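Local coordinates for extracellular solute-binding protein family 5 (Brucella melitensis, PDB 4ONY), which probably binds peptides or related solutes in the periplasm and delivers them to an ABC transporter for import, at residues F138-L143 / S153-V158; V568-W571 / E575-Q578. All blocks are in the same frame, centred on the assembly; numbering follows the deposited sequence.

The two contacts lie in different parts of the chain, with centres about 40 Å apart and nearest atoms about 28 Å apart, and share no helix or strand. Interaction 1 is largely buried: helix 133-146 meets the short 3-10 turn leading into strand 158-165, and what passes between them is apolar and sulfur-aromatic contact around one tyrosine. Interaction 2 lies nearer the surface, where strand 566-571 and the chain following strand 574-575 bring an arginine and a histidine together at a shared carboxylate. In interaction 1 the polar end of Arg154 goes to a partner outside the contact, Ser188, whereas in interaction 2 both segments bond to Asp300.

Interaction 1 (F138-L143 / S153-V158); sequences FTYDIL and SRMSRV
Tyr140 carries the helix side of this contact, meeting Arg154 and Met155 at the 3-10 turn 155-157, beyond the loop after the helix. Its CB lies 4.0 Å from Met155 SD. The sulfur stands 5.3 Å from the centroid of the Tyr140 ring and 64° off its normal, an oblique Met-aromatic contact. A bend at chi2 (-60°) turns the methionine chain and sets SD there. Farther out on the ring, Tyr140 CE2 has Arg154 CB at its edge, 4.3 Å away; the arginine then leads away, and its NH2 bonds to Ser188 O.

Across from the helix, Ser153 O accepts both Ser156 OG (2.8 Å) and Arg157 NH2 (3.0 Å), while Arg157 NE reaches Ser156 OG within the guanidinium plane. These bonds tie together the 3-10 turn that presents Met155. The contact thus joins helix 133-146 to the turn entering strand 158-165, within the family 5 solute-binding range. Tyr140 also meets Phe171 edge-to-face, on strand 168-173 of the same antiparallel sheet, and touches Ile185 of helix 181-187, which sets helix 133-146 against both the sheet and its neighbouring helix.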
ATOM      1  N   PHE A 138      30.299   1.373   1.296  1.00 21.84           N
ATOM      2  CA  PHE A 138      30.198   2.722   0.789  1.00 21.18           C
ATOM      3  C   PHE A 138      28.749   3.199   0.830  1.00 20.06           C
ATOM      4  O   PHE A 138      28.465   4.344   1.224  1.00 20.34           O
ATOM      5  CB  PHE A 138      30.734   2.758  -0.638  1.00 21.61           C
ATOM      6  CG  PHE A 138      30.311   3.954  -1.424  1.00 20.89           C
ATOM      7  CD1 PHE A 138      30.960   5.157  -1.275  1.00 21.76           C
ATOM      8  CD2 PHE A 138      29.315   3.848  -2.360  1.00 20.73           C
ATOM      9  CE1 PHE A 138      30.578   6.260  -2.036  1.00 21.84           C
ATOM     10  CE2 PHE A 138      28.915   4.952  -3.111  1.00 20.31           C
ATOM     11  CZ  PHE A 138      29.528   6.148  -2.933  1.00 20.63           C
ATOM     12  N   THR A 139      27.845   2.323   0.419  1.00 18.99           N
ATOM     13  CA  THR A 139      26.409   2.639   0.343  1.00 18.10           C
ATOM     14  C   THR A 139      25.861   3.112   1.676  1.00 17.56           C
ATOM     15  O   THR A 139      25.177   4.136   1.733  1.00 16.59           O
ATOM     16  CB  THR A 139      25.568   1.430  -0.162  1.00 17.84           C
ATOM     17  OG1 THR A 139      25.949   1.074  -1.501  1.00 18.21           O
ATOM     18  CG2 THR A 139      24.097   1.770  -0.163  1.00 17.59           C
ATOM     19  N   TYR A 140      26.154   2.376   2.753  1.00 17.85           N
ATOM     20  CA  TYR A 140      25.630   2.751   4.099  1.00 18.63           C
ATOM     21  C   TYR A 140      26.303   4.033   4.611  1.00 19.89           C
ATOM     22  O   TYR A 140      25.658   4.870   5.286  1.00 20.48           O
ATOM     23  CB  TYR A 140      25.699   1.584   5.103  1.00 18.44           C
ATOM     24  CG  TYR A 140      24.618   0.595   4.762  1.00 17.88           C
ATOM     25  CD1 TYR A 140      24.776  -0.295   3.723  1.00 17.86           C
ATOM     26  CD2 TYR A 140      23.388   0.624   5.416  1.00 17.92           C
ATOM     27  CE1 TYR A 140      23.745  -1.146   3.337  1.00 17.79           C
ATOM     28  CE2 TYR A 140      22.353  -0.218   5.049  1.00 17.79           C
ATOM     29  CZ  TYR A 140      22.524  -1.116   4.008  1.00 17.75           C
ATOM     30  OH  TYR A 140      21.470  -1.954   3.615  1.00 17.66           O
ATOM     31  N   ASP A 141      27.581   4.182   4.295  1.00 20.58           N
ATOM     32  CA  ASP A 141      28.312   5.428   4.611  1.00 22.48           C
ATOM     33  C   ASP A 141      27.623   6.663   3.927  1.00 21.59           C
ATOM     34  O   ASP A 141      27.092   7.568   4.616  1.00 20.77           O
ATOM     35  CB  ASP A 141      29.780   5.268   4.171  1.00 24.32           C
ATOM     36  CG  ASP A 141      30.616   6.520   4.417  1.00 26.87           C
ATOM     37  OD1 ASP A 141      30.206   7.393   5.179  1.00 29.06           O
ATOM     38  OD2 ASP A 141      31.675   6.632   3.803  1.00 29.71           O
ATOM     39  N   ILE A 142      27.549   6.653   2.595  1.00 20.20           N
ATOM     40  CA  ILE A 142      27.071   7.824   1.899  1.00 19.98           C
ATOM     41  C   ILE A 142      25.582   8.121   2.112  1.00 19.85           C
ATOM     42  O   ILE A 142      25.209   9.273   2.180  1.00 19.96           O
ATOM     43  CB  ILE A 142      27.420   7.804   0.394  1.00 20.42           C
ATOM     44  CG1 ILE A 142      27.233   9.200  -0.204  1.00 21.12           C
ATOM     45  CG2 ILE A 142      26.580   6.809  -0.379  1.00 19.30           C
ATOM     46  CD1 ILE A 142      27.680   9.297  -1.651  1.00 21.83           C
ATOM     47  N   LEU A 143      24.735   7.097   2.224  1.00 19.59           N
ATOM     48  CA  LEU A 143      23.315   7.313   2.444  1.00 19.69           C
ATOM     49  C   LEU A 143      23.008   7.818   3.848  1.00 19.67           C
ATOM     50  O   LEU A 143      22.091   8.605   4.017  1.00 18.96           O
ATOM     51  CB  LEU A 143      22.510   6.057   2.169  1.00 19.78           C
ATOM     52  CG  LEU A 143      22.428   5.653   0.712  1.00 20.27           C
ATOM     53  CD1 LEU A 143      21.615   4.389   0.610  1.00 21.18           C
ATOM     54  CD2 LEU A 143      21.723   6.760  -0.089  1.00 21.26           C
ATOM     55  N   SER A 153      18.391   6.612   7.860  1.00 20.55           N
ATOM     56  CA  SER A 153      18.093   6.238   9.238  1.00 21.53           C
ATOM     57  C   SER A 153      18.545   4.817   9.608  1.00 22.68           C
ATOM     58  O   SER A 153      18.447   4.446  10.739  1.00 23.73           O
ATOM     59  CB  SER A 153      16.589   6.414   9.507  1.00 21.24           C
ATOM     60  OG  SER A 153      15.853   5.388   8.853  1.00 20.66           O
ATOM     61  N   ARG A 154      19.077   4.033   8.667  1.00 24.27           N
ATOM     62  CA  ARG A 154      19.349   2.605   8.941  1.00 23.87           C
ATOM     63  C   ARG A 154      20.474   2.413   9.967  1.00 24.90           C
ATOM     64  O   ARG A 154      20.356   1.558  10.869  1.00 23.48           O
ATOM     65  CB  ARG A 154      19.724   1.866   7.665  1.00 24.53           C
ATOM     66  CG  ARG A 154      18.565   1.307   6.844  1.00 24.33           C
ATOM     67  CD  ARG A 154      17.414   2.243   6.690  1.00 24.97           C
ATOM     68  NE  ARG A 154      16.597   1.975   5.499  1.00 23.16           N
ATOM     69  CZ  ARG A 154      15.280   1.846   5.525  1.00 21.69           C
ATOM     70  NH1 ARG A 154      14.606   1.945   6.660  1.00 20.32           N
ATOM     71  NH2 ARG A 154      14.631   1.635   4.399  1.00 21.70           N
ATOM     72  N   MET A 155      21.543   3.214   9.847  1.00 23.97           N
ATOM     73  CA  MET A 155      22.707   3.043  10.681  1.00 25.38           C
ATOM     74  C   MET A 155      22.472   3.339  12.168  1.00 24.82           C
ATOM     75  O   MET A 155      23.170   2.796  12.987  1.00 24.56           O
ATOM     76  CB  MET A 155      23.907   3.845  10.155  1.00 26.38           C
ATOM     77  CG  MET A 155      24.535   3.239   8.917  1.00 26.93           C
ATOM     78  SD  MET A 155      25.189   1.571   9.094  1.00 27.81           S
ATOM     79  CE  MET A 155      26.591   1.918  10.177  1.00 28.52           C
ATOM     80  N   SER A 156      21.465   4.139  12.519  1.00 25.18           N
ATOM     81  CA  SER A 156      21.102   4.344  13.941  1.00 25.28           C
ATOM     82  C   SER A 156      20.706   3.044  14.638  1.00 26.62           C
ATOM     83  O   SER A 156      20.729   2.956  15.885  1.00 26.53           O
ATOM     84  CB  SER A 156      19.948   5.327  14.043  1.00 25.06           C
ATOM     85  OG  SER A 156      18.739   4.747  13.524  1.00 24.67           O
ATOM     86  N   ARG A 157      20.353   2.030  13.840  1.00 25.74           N
ATOM     87  CA  ARG A 157      20.083   0.668  14.338  1.00 26.80           C
ATOM     88  C   ARG A 157      21.229  -0.326  14.222  1.00 24.90           C
ATOM     89  O   ARG A 157      21.091  -1.496  14.633  1.00 24.31           O
ATOM     90  CB  ARG A 157      18.891   0.077  13.564  1.00 28.22           C
ATOM     91  CG  ARG A 157      17.615  -0.041  14.350  1.00 31.78           C
ATOM     92  CD  ARG A 157      17.119   1.291  14.855  1.00 34.77           C
ATOM     93  NE  ARG A 157      16.992   2.239  13.778  1.00 39.74           N
ATOM     94  CZ  ARG A 157      15.989   2.264  12.915  1.00 42.67           C
ATOM     95  NH1 ARG A 157      15.009   1.378  12.999  1.00 42.85           N
ATOM     96  NH2 ARG A 157      15.957   3.205  11.972  1.00 44.11           N
ATOM     97  N   VAL A 158      22.344   0.093  13.649  1.00 23.78           N
ATOM     98  CA  VAL A 158      23.420  -0.834  13.330  1.00 23.89           C
ATOM     99  C   VAL A 158      24.602  -0.598  14.247  1.00 25.54           C
ATOM    100  O   VAL A 158      25.136   0.500  14.288  1.00 24.87           O
ATOM    101  CB  VAL A 158      23.873  -0.682  11.851  1.00 23.61           C
ATOM    102  CG1 VAL A 158      25.069  -1.570  11.555  1.00 23.37           C
ATOM    103  CG2 VAL A 158      22.721  -1.004  10.903  1.00 22.77           C
TER

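Interaction 2 (V568-W571 / E575-Q578)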
ATOM      1  N   VAL A 568      -6.761  -3.371 -16.018  1.00 11.59           N
ATOM      2  CA  VAL A 568      -5.726  -2.915 -16.958  1.00 11.16           C
ATOM      3  C   VAL A 568      -6.186  -3.170 -18.387  1.00 11.40           C
ATOM      4  O   VAL A 568      -6.478  -4.310 -18.769  1.00 10.80           O
ATOM      5  CB  VAL A 568      -4.363  -3.631 -16.757  1.00 11.02           C
ATOM      6  CG1 VAL A 568      -3.329  -3.034 -17.689  1.00 10.99           C
ATOM      7  CG2 VAL A 568      -3.877  -3.528 -15.308  1.00 10.79           C
ATOM      8  N   ALA A 569      -6.313  -2.103 -19.174  1.00 11.62           N
ATOM      9  CA  ALA A 569      -6.639  -2.240 -20.584  1.00 12.08           C
ATOM     10  C   ALA A 569      -5.314  -2.307 -21.310  1.00 12.51           C
ATOM     11  O   ALA A 569      -4.355  -1.657 -20.888  1.00 12.56           O
ATOM     12  CB  ALA A 569      -7.468  -1.069 -21.088  1.00 12.51           C
ATOM     13  N   ARG A 570      -5.222  -3.146 -22.323  1.00 12.91           N
ATOM     14  CA  ARG A 570      -3.964  -3.322 -23.029  1.00 13.59           C
ATOM     15  C   ARG A 570      -4.184  -3.576 -24.517  1.00 14.16           C
ATOM     16  O   ARG A 570      -5.137  -4.279 -24.907  1.00 13.71           O
ATOM     17  CB  ARG A 570      -3.150  -4.463 -22.417  1.00 13.93           C
ATOM     18  CG  ARG A 570      -3.703  -5.859 -22.651  1.00 14.73           C
ATOM     19  CD  ARG A 570      -2.875  -6.985 -21.987  1.00 15.07           C
ATOM     20  NE  ARG A 570      -3.750  -8.125 -21.789  1.00 15.33           N
ATOM     21  CZ  ARG A 570      -4.026  -9.051 -22.707  1.00 16.50           C
ATOM     22  NH1 ARG A 570      -3.428  -9.102 -23.898  1.00 16.81           N
ATOM     23  NH2 ARG A 570      -4.892  -9.995 -22.397  1.00 17.10           N
ATOM     24  N   TRP A 571      -3.309  -3.006 -25.340  1.00 14.44           N
ATOM     25  CA  TRP A 571      -3.193  -3.455 -26.738  1.00 15.37           C
ATOM     26  C   TRP A 571      -2.753  -4.936 -26.747  1.00 16.42           C
ATOM     27  O   TRP A 571      -1.960  -5.375 -25.923  1.00 15.54           O
ATOM     28  CB  TRP A 571      -2.273  -2.543 -27.558  1.00 15.04           C
ATOM     29  CG  TRP A 571      -2.907  -1.173 -27.751  1.00 14.73           C
ATOM     30  CD1 TRP A 571      -2.791  -0.095 -26.920  1.00 14.41           C
ATOM     31  CD2 TRP A 571      -3.737  -0.754 -28.831  1.00 15.26           C
ATOM     32  NE1 TRP A 571      -3.537   0.956 -27.386  1.00 14.61           N
ATOM     33  CE2 TRP A 571      -4.116   0.595 -28.568  1.00 15.07           C
ATOM     34  CE3 TRP A 571      -4.230  -1.392 -29.975  1.00 15.41           C
ATOM     35  CZ2 TRP A 571      -4.954   1.321 -29.408  1.00 15.70           C
ATOM     36  CZ3 TRP A 571      -5.060  -0.683 -30.813  1.00 16.22           C
ATOM     37  CH2 TRP A 571      -5.430   0.679 -30.533  1.00 16.15           C
ATOM     38  N   GLU A 575       1.288  -9.174 -23.668  1.00 16.79           N
ATOM     39  CA  GLU A 575       0.734 -10.347 -22.994  0.70 17.35           C
ATOM     40  C   GLU A 575       1.279 -10.523 -21.580  1.00 15.90           C
ATOM     41  O   GLU A 575       2.252  -9.857 -21.185  1.00 15.01           O
ATOM     42  CB  GLU A 575       0.999 -11.579 -23.846  0.70 19.23           C
ATOM     43  CG  GLU A 575       0.277 -11.467 -25.188  0.70 21.53           C
ATOM     44  CD  GLU A 575       0.411 -12.720 -26.037  0.70 24.08           C
ATOM     45  OE1 GLU A 575       1.255 -13.576 -25.708  0.70 27.04           O
ATOM     46  OE2 GLU A 575      -0.338 -12.865 -27.017  0.70 26.92           O
ATOM     47  N   HIS A 576       0.651 -11.401 -20.830  1.00 15.29           N
ATOM     48  CA  HIS A 576       1.049 -11.670 -19.445  1.00 15.42           C
ATOM     49  C   HIS A 576       0.805 -13.128 -19.097  1.00 15.42           C
ATOM     50  O   HIS A 576       0.040 -13.813 -19.792  1.00 14.80           O
ATOM     51  CB  HIS A 576       0.303 -10.754 -18.471  1.00 15.08           C
ATOM     52  CG  HIS A 576      -1.178 -10.908 -18.524  1.00 15.43           C
ATOM     53  ND1 HIS A 576      -1.841 -12.020 -18.032  1.00 15.45           N
ATOM     54  CD2 HIS A 576      -2.134 -10.088 -19.022  1.00 15.24           C
ATOM     55  CE1 HIS A 576      -3.134 -11.882 -18.231  1.00 15.68           C
ATOM     56  NE2 HIS A 576      -3.339 -10.715 -18.814  1.00 15.96           N
ATOM     57  N   PRO A 577       1.453 -13.610 -18.029  1.00 15.75           N
ATOM     58  CA  PRO A 577       1.182 -14.986 -17.629  1.00 16.71           C
ATOM     59  C   PRO A 577      -0.270 -15.205 -17.253  1.00 16.89           C
ATOM     60  O   PRO A 577      -0.926 -14.282 -16.780  1.00 15.55           O
ATOM     61  CB  PRO A 577       2.074 -15.196 -16.404  1.00 16.18           C
ATOM     62  CG  PRO A 577       3.093 -14.136 -16.447  1.00 15.84           C
ATOM     63  CD  PRO A 577       2.459 -12.980 -17.167  1.00 15.83           C
ATOM     64  N   GLN A 578      -0.742 -16.435 -17.463  1.00 18.02           N
ATOM     65  CA  GLN A 578      -2.065 -16.888 -17.021  1.00 19.48           C
ATOM     66  C   GLN A 578      -2.236 -16.687 -15.516  1.00 19.09           C
ATOM     67  O   GLN A 578      -3.219 -16.106 -15.048  1.00 20.61           O
ATOM     68  CB  GLN A 578      -2.206 -18.412 -17.376  1.00 21.23           C
TER
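The guanidinium of Arg570 and the imidazole of His576 cross at about a right angle, their planes 89° apart, so they do not lie face against face. Arg570 NE is 3.8 Å from His576 CD2 and 4.0 Å from His576 NE2. The arginine approaches the ring obliquely, and so does CD2 approach the guanidinium; Glu575 CA is likewise oblique to that group, 4.4 Å from Arg570 NH1. At the far edge of the imidazole, His576 ND1 donates to Pro577 O at 2.7 Å, nearly straight at 170°. The acceptor lies in the ring plane, but the donor sits above the carbonyl plane. This bond to the next residue would help to fix the rotation of the ring.

What draws the arginine and histidine together is a third residue. Asp300 OD2, on strand 297-302, takes a salt bridge from Arg570 NE and a hydrogen bond with His576 NE2. Gripped by both, this single carboxylate oxygen orients the two side chains towards each other. Strand 566-571 is the middle member of a three-stranded antiparallel sheet, between 274-277 and 297-302; Asp300 therefore reaches Arg570 from the adjacent strand. After the strand, the chain turns through residues 572-574 and brings His576 back beside Arg570, within reach of Asp300 and Phe302 of strand 297-302.

From CG to NE the Arg570 chain runs extended, carrying the guanidinium across towards the returning chain, where NH1 bonds to the carbonyl oxygen of Ile574, just ahead of the segment 575-578. Phe302 meets the His576 ring edge-to-face, and Trp590 packs against it with the planes at about 40°.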